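Local coordinates for aldehyde dehydrogenase (Anabaena variabilis, PDB 4H7N), which probably oxidises aldehydes to carboxylic acids with NAD+ as the electron acceptor, at residues A[309-314]-A[342-347]; A[318-323]-A[363-368]; A[354-359]-A[382-387]. One frame throughout, in Å; residues are numbered along the deposited sequence.

Contact 1. Residues A[309-314]-A[342-347]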
loop_
_atom_site.group_PDB
_atom_site.type_symbol
_atom_site.label_atom_id
_atom_site.label_comp_id
_atom_site.label_asym_id
_atom_site.label_seq_id
_atom_site.Cartn_x
_atom_site.Cartn_y
_atom_site.Cartn_z
ATOM N N ILE A 309 16.858 27.799 1.665
ATOM C CA ILE A 309 17.476 27.242 0.477
ATOM C C ILE A 309 16.733 27.636 -0.791
ATOM O O ILE A 309 17.329 28.001 -1.782
ATOM C CB ILE A 309 17.546 25.715 0.620
ATOM C CG1 ILE A 309 18.580 25.344 1.668
ATOM C CG2 ILE A 309 17.894 25.056 -0.695
ATOM C CD1 ILE A 309 18.496 23.893 2.052
ATOM N N ALA A 310 15.414 27.574 -0.750
ATOM C CA ALA A 310 14.622 27.872 -1.946
ATOM C C ALA A 310 14.021 29.256 -1.850
ATOM O O ALA A 310 13.426 29.594 -0.829
ATOM C CB ALA A 310 13.541 26.809 -2.118
ATOM N N GLU A 311 14.133 30.067 -2.903
ATOM C CA GLU A 311 13.510 31.406 -2.867
ATOM C C GLU A 311 12.015 31.389 -2.619
ATOM O O GLU A 311 11.493 32.274 -1.930
ATOM C CB GLU A 311 13.680 32.185 -4.177
ATOM C CG GLU A 311 14.989 32.868 -4.303
ATOM C CD GLU A 311 14.907 34.121 -5.167
ATOM O OE1 GLU A 311 14.641 33.975 -6.347
ATOM O OE2 GLU A 311 15.098 35.226 -4.633
ATOM N N LYS A 312 11.312 30.447 -3.232
ATOM C CA LYS A 312 9.862 30.394 -3.055
ATOM C C LYS A 312 9.541 30.139 -1.565
ATOM O O LYS A 312 8.617 30.713 -1.000
ATOM C CB LYS A 312 9.303 29.351 -3.997
ATOM C CG LYS A 312 7.868 28.950 -3.789
ATOM C CD LYS A 312 7.697 27.513 -4.292
ATOM C CE LYS A 312 6.560 26.737 -3.626
ATOM N NZ LYS A 312 5.362 26.848 -4.498
ATOM N N GLN A 313 10.351 29.346 -0.879
ATOM C CA GLN A 313 10.084 29.119 0.531
ATOM C C GLN A 313 10.326 30.384 1.373
ATOM O O GLN A 313 9.596 30.664 2.331
ATOM C CB GLN A 313 10.899 27.965 1.083
ATOM C CG GLN A 313 10.277 27.453 2.352
ATOM C CD GLN A 313 8.984 26.715 2.023
ATOM O OE1 GLN A 313 8.921 26.019 1.011
ATOM N NE2 GLN A 313 7.937 26.909 2.833
ATOM N N ALA A 314 11.321 31.169 1.000
ATOM C CA ALA A 314 11.525 32.461 1.629
ATOM C C ALA A 314 10.282 33.336 1.515
ATOM O O ALA A 314 9.907 33.983 2.492
ATOM C CB ALA A 314 12.730 33.160 1.036
ATOM N N GLY A 342 23.321 38.227 -0.798
ATOM C CA GLY A 342 22.579 37.701 -1.929
ATOM C C GLY A 342 21.682 36.520 -1.594
ATOM O O GLY A 342 20.878 36.093 -2.427
ATOM N N GLY A 343 21.833 35.961 -0.400
ATOM C CA GLY A 343 20.984 34.860 0.073
ATOM C C GLY A 343 19.815 35.322 0.929
ATOM O O GLY A 343 19.811 36.443 1.400
ATOM N N TRP A 344 18.830 34.454 1.133
ATOM C CA TRP A 344 17.708 34.751 2.021
ATOM C C TRP A 344 17.918 34.019 3.348
ATOM O O TRP A 344 18.303 32.846 3.375
ATOM C CB TRP A 344 16.372 34.271 1.430
ATOM C CG TRP A 344 15.851 35.082 0.280
ATOM C CD1 TRP A 344 15.705 34.668 -1.013
ATOM C CD2 TRP A 344 15.389 36.440 0.323
ATOM N NE1 TRP A 344 15.202 35.683 -1.776
ATOM C CE2 TRP A 344 14.997 36.785 -0.988
ATOM C CE3 TRP A 344 15.279 37.401 1.344
ATOM C CZ2 TRP A 344 14.488 38.049 -1.319
ATOM C CZ3 TRP A 344 14.792 38.653 1.032
ATOM C CH2 TRP A 344 14.395 38.973 -0.303
ATOM N N TRP A 345 17.571 34.707 4.421
ATOM C CA TRP A 345 17.784 34.262 5.780
ATOM C C TRP A 345 16.614 34.634 6.688
ATOM O O TRP A 345 15.896 35.615 6.445
ATOM C CB TRP A 345 19.049 34.902 6.351
ATOM C CG TRP A 345 20.244 34.734 5.503
ATOM C CD1 TRP A 345 20.583 35.474 4.412
ATOM C CD2 TRP A 345 21.289 33.782 5.684
ATOM N NE1 TRP A 345 21.770 35.030 3.881
ATOM C CE2 TRP A 345 22.231 33.998 4.648
ATOM C CE3 TRP A 345 21.534 32.779 6.625
ATOM C CZ2 TRP A 345 23.375 33.248 4.521
ATOM C CZ3 TRP A 345 22.694 32.043 6.507
ATOM C CH2 TRP A 345 23.598 32.281 5.450
ATOM N N CYS A 346 16.415 33.814 7.711
ATOM C CA CYS A 346 15.483 34.110 8.804
ATOM C C CYS A 346 16.071 33.535 10.076
ATOM O O CYS A 346 16.482 32.359 10.124
ATOM C CB CYS A 346 14.112 33.475 8.570
ATOM S SG CYS A 346 12.841 34.067 9.756
ATOM N N ARG A 347 16.053 34.336 11.114
ATOM C CA ARG A 347 16.508 33.864 12.406
ATOM C C ARG A 347 15.390 33.137 13.139
ATOM O O ARG A 347 14.209 33.346 12.862
ATOM C CB ARG A 347 16.996 35.015 13.288
ATOM C CG ARG A 347 18.270 35.669 12.818
ATOM C CD ARG A 347 18.642 36.838 13.722
ATOM N NE ARG A 347 20.069 37.097 13.565
ATOM C CZ ARG A 347 20.610 37.881 12.641
ATOM N NH1 ARG A 347 19.850 38.553 11.771
ATOM N NH2 ARG A 347 21.931 38.000 12.594
#

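Contact 2. Residues A[318-323]-A[363-368]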
loop_
_atom_site.group_PDB
_atom_site.type_symbol
_atom_site.label_atom_id
_atom_site.label_comp_id
_atom_site.label_asym_id
_atom_site.label_seq_id
_atom_site.Cartn_x
_atom_site.Cartn_y
_atom_site.Cartn_z
ATOM N N ASN A 318 8.002 34.533 4.730
ATOM C CA ASN A 318 7.743 35.968 4.860
ATOM C C ASN A 318 6.228 36.266 4.945
ATOM O O ASN A 318 5.757 37.005 5.810
ATOM C CB ASN A 318 8.402 36.720 3.711
ATOM C CG ASN A 318 8.247 38.219 3.851
ATOM O OD1 ASN A 318 8.753 38.829 4.799
ATOM N ND2 ASN A 318 7.480 38.796 2.965
ATOM N N ASP A 319 5.473 35.579 4.112
ATOM C CA ASP A 319 4.031 35.730 4.092
ATOM C C ASP A 319 3.373 35.258 5.396
ATOM O O ASP A 319 2.467 35.910 5.895
ATOM C CB ASP A 319 3.498 34.984 2.888
ATOM C CG ASP A 319 2.013 34.994 2.820
ATOM O OD1 ASP A 319 1.493 36.104 2.668
ATOM O OD2 ASP A 319 1.372 33.913 2.912
ATOM N N HIS A 320 3.882 34.177 5.987
ATOM C CA HIS A 320 3.344 33.659 7.252
ATOM C C HIS A 320 3.584 34.630 8.386
ATOM O O HIS A 320 2.716 34.829 9.241
ATOM C CB HIS A 320 3.920 32.250 7.575
ATOM C CG HIS A 320 3.320 31.166 6.734
ATOM N ND1 HIS A 320 3.288 29.839 7.116
ATOM C CD2 HIS A 320 2.671 31.236 5.544
ATOM C CE1 HIS A 320 2.648 29.143 6.193
ATOM N NE2 HIS A 320 2.273 29.964 5.227
ATOM N N ILE A 321 4.775 35.231 8.403
ATOM C CA ILE A 321 5.123 36.208 9.435
ATOM C C ILE A 321 4.238 37.454 9.287
ATOM O O ILE A 321 3.617 37.913 10.249
ATOM C CB ILE A 321 6.629 36.612 9.373
ATOM C CG1 ILE A 321 7.521 35.448 9.678
ATOM C CG2 ILE A 321 6.955 37.708 10.380
ATOM C CD1 ILE A 321 8.968 35.715 9.369
ATOM N N LEU A 322 4.137 37.979 8.077
ATOM C CA LEU A 322 3.231 39.129 7.845
ATOM C C LEU A 322 1.760 38.858 8.141
ATOM O O LEU A 322 1.086 39.671 8.800
ATOM C CB LEU A 322 3.361 39.636 6.414
ATOM C CG LEU A 322 4.719 40.251 6.062
ATOM C CD1 LEU A 322 4.773 40.531 4.562
ATOM C CD2 LEU A 322 5.034 41.526 6.833
ATOM N N ASP A 323 1.244 37.723 7.675
ATOM C CA ASP A 323 -0.167 37.353 7.976
ATOM C C ASP A 323 -0.364 37.305 9.506
ATOM O O ASP A 323 -1.363 37.804 10.039
ATOM C CB ASP A 323 -0.502 35.997 7.332
ATOM C CG ASP A 323 -1.808 35.407 7.837
ATOM O OD1 ASP A 323 -2.890 35.841 7.376
ATOM O OD2 ASP A 323 -1.776 34.488 8.685
ATOM N N GLU A 363 -0.942 26.285 7.790
ATOM C CA GLU A 363 -0.260 25.824 6.578
ATOM C C GLU A 363 1.213 25.567 6.894
ATOM O O GLU A 363 1.777 26.244 7.730
ATOM C CB GLU A 363 -0.396 26.848 5.452
ATOM C CG GLU A 363 -1.863 27.086 5.067
ATOM C CD GLU A 363 -2.080 28.297 4.164
ATOM O OE1 GLU A 363 -1.122 28.802 3.546
ATOM O OE2 GLU A 363 -3.242 28.753 4.076
ATOM N N GLU A 364 1.815 24.593 6.216
ATOM C CA GLU A 364 3.205 24.248 6.423
ATOM C C GLU A 364 4.051 25.506 6.204
ATOM O O GLU A 364 3.917 26.181 5.185
ATOM C CB GLU A 364 3.654 23.091 5.488
ATOM C CG GLU A 364 5.072 22.549 5.778
ATOM C CD GLU A 364 5.362 21.146 5.158
ATOM O OE1 GLU A 364 5.016 20.988 3.953
ATOM O OE2 GLU A 364 5.921 20.217 5.868
ATOM N N THR A 365 4.910 25.802 7.160
ATOM C CA THR A 365 5.788 26.984 7.086
ATOM C C THR A 365 7.187 26.622 6.544
ATOM O O THR A 365 7.743 27.330 5.698
ATOM C CB THR A 365 5.844 27.616 8.490
ATOM O OG1 THR A 365 4.512 27.968 8.898
ATOM C CG2 THR A 365 6.685 28.884 8.518
ATOM N N PHE A 366 7.751 25.498 7.018
ATOM C CA PHE A 366 9.079 25.075 6.583
ATOM C C PHE A 366 10.105 26.183 6.876
ATOM O O PHE A 366 10.997 26.445 6.063
ATOM C CB PHE A 366 9.045 24.750 5.077
ATOM C CG PHE A 366 9.499 23.374 4.734
ATOM C CD1 PHE A 366 8.811 22.266 5.211
ATOM C CD2 PHE A 366 10.637 23.170 3.947
ATOM C CE1 PHE A 366 9.205 20.965 4.897
ATOM C CE2 PHE A 366 11.039 21.861 3.632
ATOM C CZ PHE A 366 10.320 20.775 4.092
ATOM N N GLY A 367 9.962 26.831 8.035
ATOM C CA GLY A 367 10.873 27.887 8.483
ATOM C C GLY A 367 11.135 27.797 9.977
ATOM O O GLY A 367 10.577 26.929 10.666
ATOM N N PRO A 368 11.978 28.705 10.519
ATOM C CA PRO A 368 12.412 28.534 11.907
ATOM C C PRO A 368 11.499 29.310 12.866
ATOM O O PRO A 368 11.962 30.115 13.685
ATOM C CB PRO A 368 13.821 29.116 11.884
ATOM C CG PRO A 368 13.713 30.261 10.919
ATOM C CD PRO A 368 12.698 29.809 9.868
#

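Contact 3. Residues A[354-359]-A[382-387]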
loop_
_atom_site.group_PDB
_atom_site.type_symbol
_atom_site.label_atom_id
_atom_site.label_comp_id
_atom_site.label_asym_id
_atom_site.label_seq_id
_atom_site.Cartn_x
_atom_site.Cartn_y
_atom_site.Cartn_z
ATOM N N VAL A 354 -0.936 34.182 19.304
ATOM C CA VAL A 354 -1.169 33.505 18.007
ATOM C C VAL A 354 -2.395 32.616 18.130
ATOM O O VAL A 354 -2.855 32.325 19.250
ATOM C CB VAL A 354 0.033 32.674 17.551
ATOM C CG1 VAL A 354 1.228 33.564 17.272
ATOM C CG2 VAL A 354 0.424 31.627 18.601
ATOM N N ASN A 355 -2.963 32.259 16.992
ATOM C CA ASN A 355 -4.145 31.406 16.978
ATOM C C ASN A 355 -4.325 30.749 15.614
ATOM O O ASN A 355 -3.554 30.996 14.673
ATOM C CB ASN A 355 -5.391 32.169 17.423
ATOM C CG ASN A 355 -5.775 33.274 16.467
ATOM O OD1 ASN A 355 -5.985 33.056 15.290
ATOM N ND2 ASN A 355 -5.862 34.479 16.980
ATOM N N HIS A 356 -5.328 29.893 15.515
ATOM C CA HIS A 356 -5.493 29.082 14.330
ATOM C C HIS A 356 -6.207 29.850 13.200
ATOM O O HIS A 356 -6.476 29.262 12.150
ATOM C CB HIS A 356 -6.219 27.775 14.691
ATOM C CG HIS A 356 -5.351 26.757 15.369
ATOM N ND1 HIS A 356 -5.592 25.405 15.275
ATOM C CD2 HIS A 356 -4.236 26.881 16.130
ATOM C CE1 HIS A 356 -4.670 24.736 15.952
ATOM N NE2 HIS A 356 -3.821 25.605 16.470
ATOM N N SER A 357 -6.462 31.160 13.355
ATOM C CA SER A 357 -6.865 31.955 12.174
ATOM C C SER A 357 -5.652 32.287 11.295
ATOM O O SER A 357 -5.813 32.727 10.167
ATOM C CB SER A 357 -7.550 33.265 12.567
ATOM O OG SER A 357 -6.604 34.195 13.075
HETATM N N MSE A 358 -4.437 32.070 11.798
HETATM C CA MSE A 358 -3.225 32.483 11.076
HETATM C C MSE A 358 -2.602 31.340 10.277
HETATM O O MSE A 358 -2.582 30.160 10.711
HETATM C CB MSE A 358 -2.160 33.009 12.079
HETATM C CG MSE A 358 -2.631 34.106 12.991
HETATM SE SE MSE A 358 -1.344 34.332 14.483
HETATM C CE MSE A 358 -2.233 35.907 15.224
ATOM N N LYS A 359 -2.013 31.679 9.130
ATOM C CA LYS A 359 -1.343 30.699 8.293
ATOM C C LYS A 359 -0.242 29.982 8.995
ATOM O O LYS A 359 -0.023 28.789 8.779
ATOM C CB LYS A 359 -0.706 31.385 7.104
ATOM C CG LYS A 359 -1.705 31.925 6.098
ATOM C CD LYS A 359 -0.920 32.729 5.075
ATOM C CE LYS A 359 -1.797 33.630 4.242
ATOM N NZ LYS A 359 -2.127 32.924 2.986
ATOM N N VAL A 382 -5.296 18.833 23.165
ATOM C CA VAL A 382 -5.534 17.757 22.211
ATOM C C VAL A 382 -6.361 18.258 20.997
ATOM O O VAL A 382 -6.015 17.948 19.853
ATOM C CB VAL A 382 -6.255 16.568 22.890
ATOM C CG1 VAL A 382 -6.813 15.568 21.881
ATOM C CG2 VAL A 382 -5.264 15.867 23.840
ATOM N N TYR A 383 -7.417 19.013 21.250
ATOM C CA TYR A 383 -8.223 19.582 20.162
ATOM C C TYR A 383 -7.361 20.445 19.230
ATOM O O TYR A 383 -7.420 20.306 18.013
ATOM C CB TYR A 383 -9.355 20.453 20.715
ATOM C CG TYR A 383 -10.048 21.196 19.601
ATOM C CD1 TYR A 383 -10.909 20.517 18.733
ATOM C CD2 TYR A 383 -9.773 22.537 19.343
ATOM C CE1 TYR A 383 -11.512 21.171 17.678
ATOM C CE2 TYR A 383 -10.380 23.196 18.284
ATOM C CZ TYR A 383 -11.241 22.491 17.469
ATOM O OH TYR A 383 -11.853 23.091 16.427
ATOM N N LEU A 384 -6.567 21.346 19.802
ATOM C CA LEU A 384 -5.696 22.197 18.967
ATOM C C LEU A 384 -4.632 21.393 18.207
ATOM O O LEU A 384 -4.446 21.609 17.035
ATOM C CB LEU A 384 -5.040 23.304 19.800
ATOM C CG LEU A 384 -6.029 24.308 20.434
ATOM C CD1 LEU A 384 -5.359 25.040 21.597
ATOM C CD2 LEU A 384 -6.557 25.296 19.409
ATOM N N ALA A 385 -3.990 20.425 18.853
ATOM C CA ALA A 385 -2.947 19.642 18.204
ATOM C C ALA A 385 -3.525 18.872 17.033
ATOM O O ALA A 385 -2.831 18.654 16.024
ATOM C CB ALA A 385 -2.304 18.663 19.175
ATOM N N ASN A 386 -4.786 18.456 17.175
ATOM C CA ASN A 386 -5.450 17.637 16.145
ATOM C C ASN A 386 -6.194 18.475 15.088
ATOM O O ASN A 386 -6.715 17.909 14.134
ATOM C CB ASN A 386 -6.435 16.638 16.777
ATOM C CG ASN A 386 -5.739 15.393 17.334
ATOM O OD1 ASN A 386 -4.659 15.015 16.899
ATOM N ND2 ASN A 386 -6.406 14.705 18.249
ATOM N N ASP A 387 -6.219 19.796 15.263
ATOM C CA ASP A 387 -6.868 20.702 14.314
ATOM C C ASP A 387 -5.952 21.047 13.113
ATOM O O ASP A 387 -5.440 22.169 12.992
ATOM C CB ASP A 387 -7.260 22.006 15.055
ATOM C CG ASP A 387 -8.125 22.918 14.206
ATOM O OD1 ASP A 387 -8.920 22.338 13.469
ATOM O OD2 ASP A 387 -7.971 24.168 14.245
#

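Contact 1. Residues A[309-314]-A[342-347]
Ala314, in the first turn of helix 311-326, and Trp344, on strand 343-345 of a small antiparallel hairpin, bring their backbones to 6.6 Å between CA atoms. One indole carries the strand's side of the contact, and the helix meets it in two ways. The CB methyl of Ala314 lies over one face of the five-membered ring, 4.1 Å from its centroid in a CH-pi contact, and comes within 3.7 Å of Trp344 CG. Glu311 reaches the edge instead. With CG beside its own backbone N (chi1 -82°) and the chain extended from there, its carboxylate arrives almost level with the indole, the two planes 23° apart. Trp344 NE1 donates to Glu311 OE2 at 2.9 Å along a nearly straight N-H (164°), using the anti lone pair of that oxygen. Arg11 from strand 8-11 touches both Glu311 and Trp344, and a backbone hydrogen bond between Trp344 and Ile308 ties the hairpin to the approach to the helix. A methyl on the face and an acceptor at the edge together probably restrict rotation of the indole, while the carboxylate, close behind the N-cap residue Ala310, probably also gains from the helix dipole.

Contact 2. Residues A[318-323]-A[363-368]
The imidazole of His320 is met at its edge by Thr365 OG1 and by the carbonyl oxygen of Glu363, both close to its plane, whereas Glu364 O comes in at a slant; no group of residues 363-368 stacks on it. These residues contain the Glu-X-Phe-Gly-Pro sequence of the aldehyde dehydrogenase catalytic domain, a loop that in relatives lines the nicotinamide end of the NAD site, and His320 fastens helix 311-326 against it. His320 ND1 and Thr365 OG1 share a hydrogen bond of 2.9 Å in which either may be the donor. Beside it, His320 CE1 stands 3.4 Å from both Glu363 O and Glu364 O, so the polarised C-H side of the ring faces two carbonyls. The side chain of Glu363 crosses the imidazole at about a right angle, with its CB 3.9 Å from His320 CE1 and its carboxylate plane turned 72° from the ring. The loop has further polar support: Lys236 NZ bonds Glu363 O, the carboxylate of Glu270 accepts from the backbone N of Thr365 and of Phe366, and Glu364 OE2 takes the N-H of Gly235. At Thr365, CG2 lies anti to the backbone N and OG1 beside it (chi1 -59°), which turns the hydroxyl to the histidine while CG2 itself comes within 3.8 Å of His320 ND1.

Contact 3. Residues A[354-359]-A[382-387]
Leu384 O, near the C-terminal end of helix 378-386, is gripped by two donors, the backbone N of Asp387 at 3.1 Å and NH1 of Arg271, and is also approached by His356 CE1 at 3.3 Å, the oxygen lying in the plane of the imidazole. The contact sets a type I beta turn, Asn355 to Met358 (a selenomethionine here), in the loop between strands 349-352 and 369-375 of the catalytic domain, against the end of the helix that follows strand 369-375. On the turn's side His356 alone makes the contact. Its ND1 donates to Asp387 OD2 over 2.9 Å with an N-H angle of 166°. The ring and the carboxylate are almost coplanar, 9° apart, although ND1 meets the oxygen on its anti side and somewhat out of the carboxylate plane. Asp387 holds its CG anti to the backbone N (chi1 -171°), and this brings the carboxylate back to the ring. Over one face of the imidazole sits Leu384 CD2, a CH-pi contact 4.0 Å from the centroid and displaced toward the rim. The other ring nitrogen, NE2, is hydrogen-bonded to the hydroxyl of Tyr273 on strand 269-275, so both nitrogens have partners and the ring is held against flipping. A carboxylate at ND1 and carbonyls of a helix end nearby would probably stabilise positive charge on the histidine, though Arg271, which also bonds Ala385 O, would work against this. The turn is itself braced by an Asx turn: Asn355 OD1 receives the backbone N of Ser357 at 2.8 Å and, in the same carbonyl plane, Ser357 OG at 2.6 Å.

How the contacts relate
Contacts 1 and 2 draw on successive parts of helix 311-326, and their centres are about 12 Å apart; Gln313 NE2, on the helix in contact 1, probably bonds Thr365 O of contact 2 at 2.9 Å. Contact 2 in turn meets contact 3, about 14 Å away between centres, where Asp323 OD2 probably accepts Lys359 N at 2.9 Å and the side chain of Lys359 packs on His320. Contacts 1 and 3 do not touch, their nearest atoms being about 10 Å apart. Contact 2 is thus the middle member, and it lies near the predicted active site: the side chain of Glu364 is about 9 Å from that of Glu232.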